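Local atomic coordinates of iron-chelator utilization protein (Thermobifida fusca TM51, PDB entry 4YHB), a protein that binds flavin-adenine dinucleotide and probably reduces ferric siderophores, so that iron taken up by the bacterium can be released. Residues A[145-150]-A[170-175]; A[201-206]-A[256-261]. All coordinates share one frame; numbering follows the deposited sequence.

Interaction 1: residues A[145-150]-A[170-175]; sequences LLADET and AFFEVA. With FAD (flavin-adenine dinucleotide), chain C.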
loop_
_atom_site.group_PDB
_atom_site.type_symbol
_atom_site.label_atom_id
_atom_site.label_comp_id
_atom_site.label_asym_id
_atom_site.label_seq_id
_atom_site.Cartn_x
_atom_site.Cartn_y
_atom_site.Cartn_z
ATOM N N LEU A 145 -1.868 13.170 -4.867
ATOM C CA LEU A 145 -1.869 11.937 -4.072
ATOM C C LEU A 145 -2.303 12.176 -2.630
ATOM O O LEU A 145 -1.791 13.072 -1.956
ATOM C CB LEU A 145 -0.479 11.311 -4.093
ATOM C CG LEU A 145 0.132 11.098 -5.475
ATOM C CD1 LEU A 145 1.617 10.931 -5.344
ATOM C CD2 LEU A 145 -0.466 9.870 -6.128
ATOM N N LEU A 146 -3.259 11.380 -2.169
ATOM C CA LEU A 146 -3.729 11.430 -0.791
ATOM C C LEU A 146 -3.572 10.041 -0.177
ATOM O O LEU A 146 -3.892 9.024 -0.812
ATOM C CB LEU A 146 -5.184 11.902 -0.725
ATOM C CG LEU A 146 -5.471 13.238 -1.422
ATOM C CD1 LEU A 146 -6.219 13.009 -2.717
ATOM C CD2 LEU A 146 -6.255 14.163 -0.514
ATOM N N ALA A 147 -3.045 9.979 1.041
ATOM C CA ALA A 147 -2.791 8.682 1.656
ATOM C C ALA A 147 -2.649 8.812 3.159
ATOM O O ALA A 147 -2.008 9.743 3.639
ATOM C CB ALA A 147 -1.521 8.042 1.063
ATOM N N ASP A 148 -3.253 7.888 3.904
ATOM C CA ASP A 148 -2.882 7.732 5.308
ATOM C C ASP A 148 -1.746 6.703 5.340
ATOM O O ASP A 148 -1.257 6.317 4.277
ATOM C CB ASP A 148 -4.103 7.350 6.176
ATOM C CG ASP A 148 -4.557 5.885 6.020
ATOM O OD1 ASP A 148 -4.039 5.108 5.179
ATOM O OD2 ASP A 148 -5.477 5.514 6.780
ATOM N N GLU A 149 -1.317 6.245 6.516
ATOM C CA GLU A 149 -0.082 5.454 6.569
ATOM C C GLU A 149 -0.170 4.085 5.852
ATOM O O GLU A 149 0.851 3.551 5.423
ATOM C CB GLU A 149 0.371 5.252 8.026
ATOM C CG GLU A 149 -0.711 4.719 8.973
ATOM C CD GLU A 149 -1.432 5.837 9.737
ATOM O OE1 GLU A 149 -1.831 6.831 9.102
ATOM O OE2 GLU A 149 -1.592 5.718 10.975
ATOM N N THR A 150 -1.363 3.525 5.703
ATOM C CA THR A 150 -1.488 2.222 5.023
ATOM C C THR A 150 -1.270 2.336 3.523
ATOM O O THR A 150 -0.859 1.369 2.867
ATOM C CB THR A 150 -2.867 1.567 5.233
ATOM O OG1 THR A 150 -3.894 2.393 4.661
ATOM C CG2 THR A 150 -3.144 1.338 6.709
ATOM N N ALA A 170 0.918 16.298 -2.874
ATOM C CA ALA A 170 0.637 15.151 -2.012
ATOM C C ALA A 170 0.243 15.574 -0.604
ATOM O O ALA A 170 0.789 16.527 -0.044
ATOM C CB ALA A 170 1.850 14.211 -1.964
ATOM N N PHE A 171 -0.731 14.864 -0.054
ATOM C CA PHE A 171 -1.164 15.045 1.320
ATOM C C PHE A 171 -1.105 13.689 2.023
ATOM O O PHE A 171 -1.835 12.777 1.682
ATOM C CB PHE A 171 -2.572 15.628 1.371
ATOM C CG PHE A 171 -2.672 17.004 0.781
ATOM C CD1 PHE A 171 -2.260 18.114 1.506
ATOM C CD2 PHE A 171 -3.158 17.189 -0.498
ATOM C CE1 PHE A 171 -2.344 19.393 0.968
ATOM C CE2 PHE A 171 -3.247 18.470 -1.046
ATOM C CZ PHE A 171 -2.833 19.568 -0.313
ATOM N N PHE A 172 -0.207 13.562 2.987
ATOM C CA PHE A 172 -0.025 12.304 3.699
ATOM C C PHE A 172 -0.419 12.475 5.163
ATOM O O PHE A 172 0.184 13.276 5.882
ATOM C CB PHE A 172 1.427 11.847 3.585
ATOM C CG PHE A 172 1.861 11.549 2.181
ATOM C CD1 PHE A 172 0.987 10.954 1.282
ATOM C CD2 PHE A 172 3.147 11.859 1.756
ATOM C CE1 PHE A 172 1.387 10.667 -0.025
ATOM C CE2 PHE A 172 3.557 11.573 0.449
ATOM C CZ PHE A 172 2.675 10.974 -0.436
ATOM N N GLU A 173 -1.446 11.750 5.590
ATOM C CA GLU A 173 -1.871 11.760 6.982
ATOM C C GLU A 173 -1.071 10.747 7.784
ATOM O O GLU A 173 -1.056 9.563 7.451
ATOM C CB GLU A 173 -3.356 11.443 7.087
ATOM C CG GLU A 173 -3.885 11.317 8.510
ATOM C CD GLU A 173 -5.198 10.562 8.538
ATOM O OE1 GLU A 173 -5.968 10.711 7.562
ATOM O OE2 GLU A 173 -5.454 9.806 9.505
ATOM N N VAL A 174 -0.400 11.212 8.828
ATOM C CA VAL A 174 0.392 10.331 9.688
ATOM C C VAL A 174 0.105 10.711 11.137
ATOM O O VAL A 174 -0.567 11.718 11.393
ATOM C CB VAL A 174 1.916 10.434 9.392
ATOM C CG1 VAL A 174 2.241 9.877 8.001
ATOM C CG2 VAL A 174 2.401 11.897 9.531
ATOM N N ALA A 175 0.621 9.923 12.077
ATOM C CA ALA A 175 0.291 10.111 13.490
ATOM C C ALA A 175 0.789 11.441 14.032
ATOM O O ALA A 175 0.081 12.096 14.798
ATOM C CB ALA A 175 0.857 8.969 14.323
HETATM P PA FAD C . -6.738 -6.687 10.902
HETATM O O1A FAD C . -6.945 -8.075 11.524
HETATM O O2A FAD C . -7.124 -6.669 9.375
HETATM O O5B FAD C . -7.772 -5.673 11.606
HETATM C C5B FAD C . -7.963 -5.703 12.974
HETATM C C4B FAD C . -8.424 -4.313 13.457
HETATM O O4B FAD C . -7.409 -3.353 13.339
HETATM C C3B FAD C . -9.579 -3.799 12.707
HETATM O O3B FAD C . -10.391 -3.156 13.635
HETATM C C2B FAD C . -9.019 -2.860 11.793
HETATM O O2B FAD C . -9.873 -1.764 11.486
HETATM C C1B FAD C . -7.851 -2.330 12.510
HETATM N N9A FAD C . -6.737 -1.916 11.667
HETATM C C8A FAD C . -6.284 -2.536 10.557
HETATM N N7A FAD C . -5.232 -1.854 10.082
HETATM C C5A FAD C . -4.992 -0.819 10.920
HETATM C C6A FAD C . -4.053 0.213 10.949
HETATM N N6A FAD C . -3.056 0.289 9.941
HETATM N N1A FAD C . -4.093 1.118 11.941
HETATM C C2A FAD C . -5.032 1.047 12.908
HETATM N N3A FAD C . -5.947 0.072 12.910
HETATM C C4A FAD C . -5.951 -0.853 11.924
HETATM N N1 FAD C . -0.906 -1.709 5.212
HETATM C C2 FAD C . 0.367 -1.449 5.515
HETATM O O2 FAD C . 0.691 -1.266 6.678
HETATM N N3 FAD C . 1.279 -1.403 4.496
HETATM C C4 FAD C . 0.926 -1.611 3.209
HETATM O O4 FAD C . 1.791 -1.565 2.346
HETATM C C4X FAD C . -0.400 -1.875 2.864
HETATM N N5 FAD C . -0.821 -2.089 1.564
HETATM C C5X FAD C . -2.123 -2.359 1.310
HETATM C C6 FAD C . -2.552 -2.585 -0.002
HETATM C C7 FAD C . -3.749 -2.836 -0.251
HETATM C C7M FAD C . -4.097 -3.064 -1.734
HETATM C C8 FAD C . -4.679 -2.929 0.566
HETATM C C8M FAD C . -6.111 -3.219 0.212
HETATM C C9 FAD C . -4.431 -2.737 1.898
HETATM C C9A FAD C . -3.050 -2.412 2.468
HETATM N N10 FAD C . -2.625 -2.191 3.701
HETATM C C10 FAD C . -1.322 -1.920 3.937
HETATM C "C1'" FAD C . -3.587 -2.231 4.824
HETATM C "C2'" FAD C . -3.613 -3.554 5.524
HETATM O "O2'" FAD C . -3.996 -4.533 4.641
HETATM C "C3'" FAD C . -4.612 -3.445 6.729
HETATM O "O3'" FAD C . -4.183 -2.385 7.523
HETATM C "C4'" FAD C . -4.839 -4.721 7.496
HETATM O "O4'" FAD C . -6.024 -4.653 8.169
HETATM C "C5'" FAD C . -3.746 -5.009 8.538
HETATM O "O5'" FAD C . -3.758 -6.340 8.997
HETATM P P FAD C . -3.959 -6.543 10.551
HETATM O O1P FAD C . -3.981 -8.082 10.676
HETATM O O2P FAD C . -2.888 -5.625 11.202
HETATM O O3P FAD C . -5.278 -6.201 11.352
HETATM O O HOH W 1 -6.215 6.900 8.876
#
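Leu145 and Ala147 of strand 142-147 grip strand 167-174 through three backbone hydrogen bonds in parallel register: Phe171 N to Leu145 O (2.8 Å), Ala147 N to Phe171 O (3.1 Å) and Glu173 N to Ala147 O (2.9 Å). On one face of the sheet CB of Ala147 lies 3.8 Å from CD1 of Phe172; CG of Phe172 stands beside its own backbone N (chi1 -63°), and from there the ring turns its CD1 and CE1 side to that methyl. On the other, CD2 of Leu146 touches CD2 of Phe171. One residue past Ala147, Asp148 CB approaches CD and OE1 of Glu173, and one water bridges the two acids, 2.6 Å from Asp148 OD2 and 3.1 Å from Glu173 OE2. Asp148 OD1 accepts from Thr150 N, which comes from above the carboxylate plane and closes an Asx turn, and from Thr150 OG1, on its syn lone pair at 2.8 Å. OD2 also accepts from NE1 of Trp256. The turn sets Thr150 against the flavin, its O 3.3 Å from FAD C4X. An alanine in place of Asp148 would probably leave Thr150 N and OG1, the indole N-H and the bridging water without this acceptor, and the turn beside the flavin free to shift. Glu149 and Glu173 bring like charges close together, and Arg196 forms salt bridges to both, which would offset their repulsion. Helix 152-161 covers the face bearing Leu145 and Phe172, helix 206-212 the face bearing Leu146 and Phe171, and strands 190-195 and 221-226 extend the sheet beyond the pair.

Interaction 2: residues A[201-206]-A[256-261]; sequences PGTTDL and WRRGVS. With FAD (flavin-adenine dinucleotide), chain C.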
loop_
_atom_site.group_PDB
_atom_site.type_symbol
_atom_site.label_atom_id
_atom_site.label_comp_id
_atom_site.label_asym_id
_atom_site.label_seq_id
_atom_site.Cartn_x
_atom_site.Cartn_y
_atom_site.Cartn_z
ATOM N N PRO A 201 -6.230 6.606 14.342
ATOM C CA PRO A 201 -6.275 6.322 12.904
ATOM C C PRO A 201 -7.705 6.136 12.429
ATOM O O PRO A 201 -8.479 5.460 13.102
ATOM C CB PRO A 201 -5.489 5.008 12.769
ATOM C CG PRO A 201 -4.607 4.955 13.952
ATOM C CD PRO A 201 -5.324 5.697 15.061
ATOM N N GLY A 202 -8.050 6.739 11.299
ATOM C CA GLY A 202 -9.339 6.514 10.681
ATOM C C GLY A 202 -10.474 7.336 11.273
ATOM O O GLY A 202 -11.627 7.115 10.917
ATOM N N THR A 203 -10.164 8.283 12.161
ATOM C CA THR A 203 -11.218 9.062 12.811
ATOM C C THR A 203 -11.221 10.536 12.431
ATOM O O THR A 203 -12.065 11.291 12.913
ATOM C CB THR A 203 -11.131 8.979 14.351
ATOM O OG1 THR A 203 -9.966 9.678 14.810
ATOM C CG2 THR A 203 -11.080 7.523 14.813
ATOM N N THR A 204 -10.285 10.957 11.587
ATOM C CA THR A 204 -10.233 12.356 11.170
ATOM C C THR A 204 -10.657 12.536 9.713
ATOM O O THR A 204 -10.713 11.578 8.952
ATOM C CB THR A 204 -8.829 12.959 11.317
ATOM O OG1 THR A 204 -8.042 12.617 10.172
ATOM C CG2 THR A 204 -8.143 12.477 12.592
ATOM N N ASP A 205 -10.927 13.772 9.318
ATOM C CA ASP A 205 -11.196 14.065 7.914
ATOM C C ASP A 205 -10.086 14.914 7.305
ATOM O O ASP A 205 -10.336 15.723 6.404
ATOM C CB ASP A 205 -12.550 14.767 7.763
ATOM C CG ASP A 205 -12.682 15.985 8.661
ATOM O OD1 ASP A 205 -13.773 16.600 8.668
ATOM O OD2 ASP A 205 -11.703 16.326 9.371
ATOM N N LEU A 206 -8.861 14.726 7.792
ATOM C CA LEU A 206 -7.717 15.544 7.368
ATOM C C LEU A 206 -7.463 15.497 5.864
ATOM O O LEU A 206 -7.145 16.516 5.258
ATOM C CB LEU A 206 -6.440 15.109 8.106
ATOM C CG LEU A 206 -6.270 15.554 9.560
ATOM C CD1 LEU A 206 -5.161 14.742 10.238
ATOM C CD2 LEU A 206 -5.963 17.041 9.627
ATOM N N TRP A 256 -8.293 -0.212 4.271
ATOM C CA TRP A 256 -8.715 -0.769 5.530
ATOM C C TRP A 256 -9.930 0.010 6.014
ATOM O O TRP A 256 -10.287 1.033 5.434
ATOM C CB TRP A 256 -7.591 -0.699 6.565
ATOM C CG TRP A 256 -7.310 0.699 7.088
ATOM C CD1 TRP A 256 -6.699 1.721 6.422
ATOM C CD2 TRP A 256 -7.614 1.195 8.395
ATOM N NE1 TRP A 256 -6.605 2.838 7.237
ATOM C CE2 TRP A 256 -7.157 2.533 8.455
ATOM C CE3 TRP A 256 -8.222 0.637 9.524
ATOM C CZ2 TRP A 256 -7.293 3.315 9.597
ATOM C CZ3 TRP A 256 -8.351 1.418 10.664
ATOM C CH2 TRP A 256 -7.896 2.743 10.687
ATOM N N ARG A 257 -10.561 -0.490 7.065
ATOM C CA ARG A 257 -11.743 0.157 7.628
ATOM C C ARG A 257 -11.810 -0.138 9.118
ATOM O O ARG A 257 -11.665 -1.296 9.521
ATOM C CB ARG A 257 -13.014 -0.338 6.912
ATOM C CG ARG A 257 -14.284 0.392 7.352
ATOM C CD ARG A 257 -15.473 0.025 6.476
ATOM N NE ARG A 257 -16.655 0.789 6.864
ATOM C CZ ARG A 257 -17.886 0.292 6.887
ATOM N NH1 ARG A 257 -18.091 -0.975 6.548
ATOM N NH2 ARG A 257 -18.906 1.060 7.249
ATOM N N ARG A 258 -12.023 0.897 9.937
ATOM C CA ARG A 258 -12.150 0.720 11.381
ATOM C C ARG A 258 -13.245 -0.275 11.714
ATOM O O ARG A 258 -14.340 -0.209 11.151
ATOM C CB ARG A 258 -12.464 2.055 12.083
ATOM C CG ARG A 258 -11.358 3.078 12.019
ATOM C CD ARG A 258 -11.783 4.390 12.690
ATOM N NE ARG A 258 -12.340 4.164 14.018
ATOM C CZ ARG A 258 -13.625 4.330 14.322
ATOM N NH1 ARG A 258 -14.480 4.737 13.390
ATOM N NH2 ARG A 258 -14.054 4.099 15.558
ATOM N N GLY A 259 -12.940 -1.192 12.630
ATOM C CA GLY A 259 -13.890 -2.198 13.074
ATOM C C GLY A 259 -14.008 -3.381 12.131
ATOM O O GLY A 259 -14.792 -4.303 12.383
ATOM N N VAL A 260 -13.238 -3.368 11.045
ATOM C CA VAL A 260 -13.273 -4.467 10.080
ATOM C C VAL A 260 -11.910 -5.142 9.996
ATOM O O VAL A 260 -10.888 -4.480 9.841
ATOM C CB VAL A 260 -13.687 -3.980 8.679
ATOM C CG1 VAL A 260 -13.702 -5.143 7.661
ATOM C CG2 VAL A 260 -15.045 -3.283 8.735
ATOM N N SER A 261 -11.892 -6.461 10.107
ATOM C CA SER A 261 -10.642 -7.200 9.976
ATOM C C SER A 261 -10.484 -7.702 8.543
ATOM O O SER A 261 -11.418 -8.269 7.966
ATOM C CB SER A 261 -10.602 -8.356 10.982
ATOM O OG SER A 261 -9.457 -9.160 10.785
HETATM P PA FAD C . -6.738 -6.687 10.902
HETATM O O1A FAD C . -6.945 -8.075 11.524
HETATM O O2A FAD C . -7.124 -6.669 9.375
HETATM O O5B FAD C . -7.772 -5.673 11.606
HETATM C C5B FAD C . -7.963 -5.703 12.974
HETATM C C4B FAD C . -8.424 -4.313 13.457
HETATM O O4B FAD C . -7.409 -3.353 13.339
HETATM C C3B FAD C . -9.579 -3.799 12.707
HETATM O O3B FAD C . -10.391 -3.156 13.635
HETATM C C2B FAD C . -9.019 -2.860 11.793
HETATM O O2B FAD C . -9.873 -1.764 11.486
HETATM C C1B FAD C . -7.851 -2.330 12.510
HETATM N N9A FAD C . -6.737 -1.916 11.667
HETATM C C8A FAD C . -6.284 -2.536 10.557
HETATM N N7A FAD C . -5.232 -1.854 10.082
HETATM C C5A FAD C . -4.992 -0.819 10.920
HETATM C C6A FAD C . -4.053 0.213 10.949
HETATM N N6A FAD C . -3.056 0.289 9.941
HETATM N N1A FAD C . -4.093 1.118 11.941
HETATM C C2A FAD C . -5.032 1.047 12.908
HETATM N N3A FAD C . -5.947 0.072 12.910
HETATM C C4A FAD C . -5.951 -0.853 11.924
HETATM N N1 FAD C . -0.906 -1.709 5.212
HETATM C C2 FAD C . 0.367 -1.449 5.515
HETATM O O2 FAD C . 0.691 -1.266 6.678
HETATM N N3 FAD C . 1.279 -1.403 4.496
HETATM C C4 FAD C . 0.926 -1.611 3.209
HETATM O O4 FAD C . 1.791 -1.565 2.346
HETATM C C4X FAD C . -0.400 -1.875 2.864
HETATM N N5 FAD C . -0.821 -2.089 1.564
HETATM C C5X FAD C . -2.123 -2.359 1.310
HETATM C C6 FAD C . -2.552 -2.585 -0.002
HETATM C C7 FAD C . -3.749 -2.836 -0.251
HETATM C C7M FAD C . -4.097 -3.064 -1.734
HETATM C C8 FAD C . -4.679 -2.929 0.566
HETATM C C8M FAD C . -6.111 -3.219 0.212
HETATM C C9 FAD C . -4.431 -2.737 1.898
HETATM C C9A FAD C . -3.050 -2.412 2.468
HETATM N N10 FAD C . -2.625 -2.191 3.701
HETATM C C10 FAD C . -1.322 -1.920 3.937
HETATM C "C1'" FAD C . -3.587 -2.231 4.824
HETATM C "C2'" FAD C . -3.613 -3.554 5.524
HETATM O "O2'" FAD C . -3.996 -4.533 4.641
HETATM C "C3'" FAD C . -4.612 -3.445 6.729
HETATM O "O3'" FAD C . -4.183 -2.385 7.523
HETATM C "C4'" FAD C . -4.839 -4.721 7.496
HETATM O "O4'" FAD C . -6.024 -4.653 8.169
HETATM C "C5'" FAD C . -3.746 -5.009 8.538
HETATM O "O5'" FAD C . -3.758 -6.340 8.997
HETATM P P FAD C . -3.959 -6.543 10.551
HETATM O O1P FAD C . -3.981 -8.082 10.676
HETATM O O2P FAD C . -2.888 -5.625 11.202
HETATM O O3P FAD C . -5.278 -6.201 11.352
#
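The indole of Trp256 carries the adenine of FAD over one face, with C5A 3.8 Å above the ring plane and offset toward the rim. At the indole edge, near its plane, lie Pro201 O, 3.7 Å from CH2, and Gly202 N, 3.9 Å from CZ2. The ribose oxygen O2B of FAD also lies at the edge, in the ring plane, 3.5 Å from CE3. Pro201 CB touches both CH2 and the adenine C2A, bridging the two aromatic groups. Gly202 has a positive phi (82°), and a side chain there would run into Trp256 CH2 and Arg258 CG. Arg258 passes the same loop with its CD 3.3 Å from Gly202 O. Thr203 CG2 lies over one face of the guanidinium, 3.7 Å from Arg258 NE, the two side chains crossing at about a right angle. A type II turn, Arg257 to Val260, wraps the adenosine end of the cofactor. O2B donates to Arg257 O (2.7 Å), Gly259 N makes a weak bond to O3B, and Ser261 OG donates to the phosphate oxygen O1A at 2.8 Å. Two loops after strands 190-195 and 250-256 thus form part of the FAD pocket, the second supplying an aromatic platform for the adenine.

Overall arrangement
After the N-terminal antiparallel barrel, the chain enters the parallel sheet through strand 142-147, and interaction 1 closes the beta-alpha-beta unit that runs by way of helix 152-161 to strand 167-174. Only after this loop is complete does the chain continue through strand 190-195 into 201-206, where interaction 2 opens; it closes some fifty residues later at 256-261, beyond the sheet's last strand. The two are therefore in series, neither nested nor crossed. In space their centres lie about 13 Å apart, and Glu173 packs against Thr204 and Leu206. Both reach FAD, interaction 1 through Thr150, at the flavin and at the adenine amino group, interaction 2 chiefly at the adenosine end.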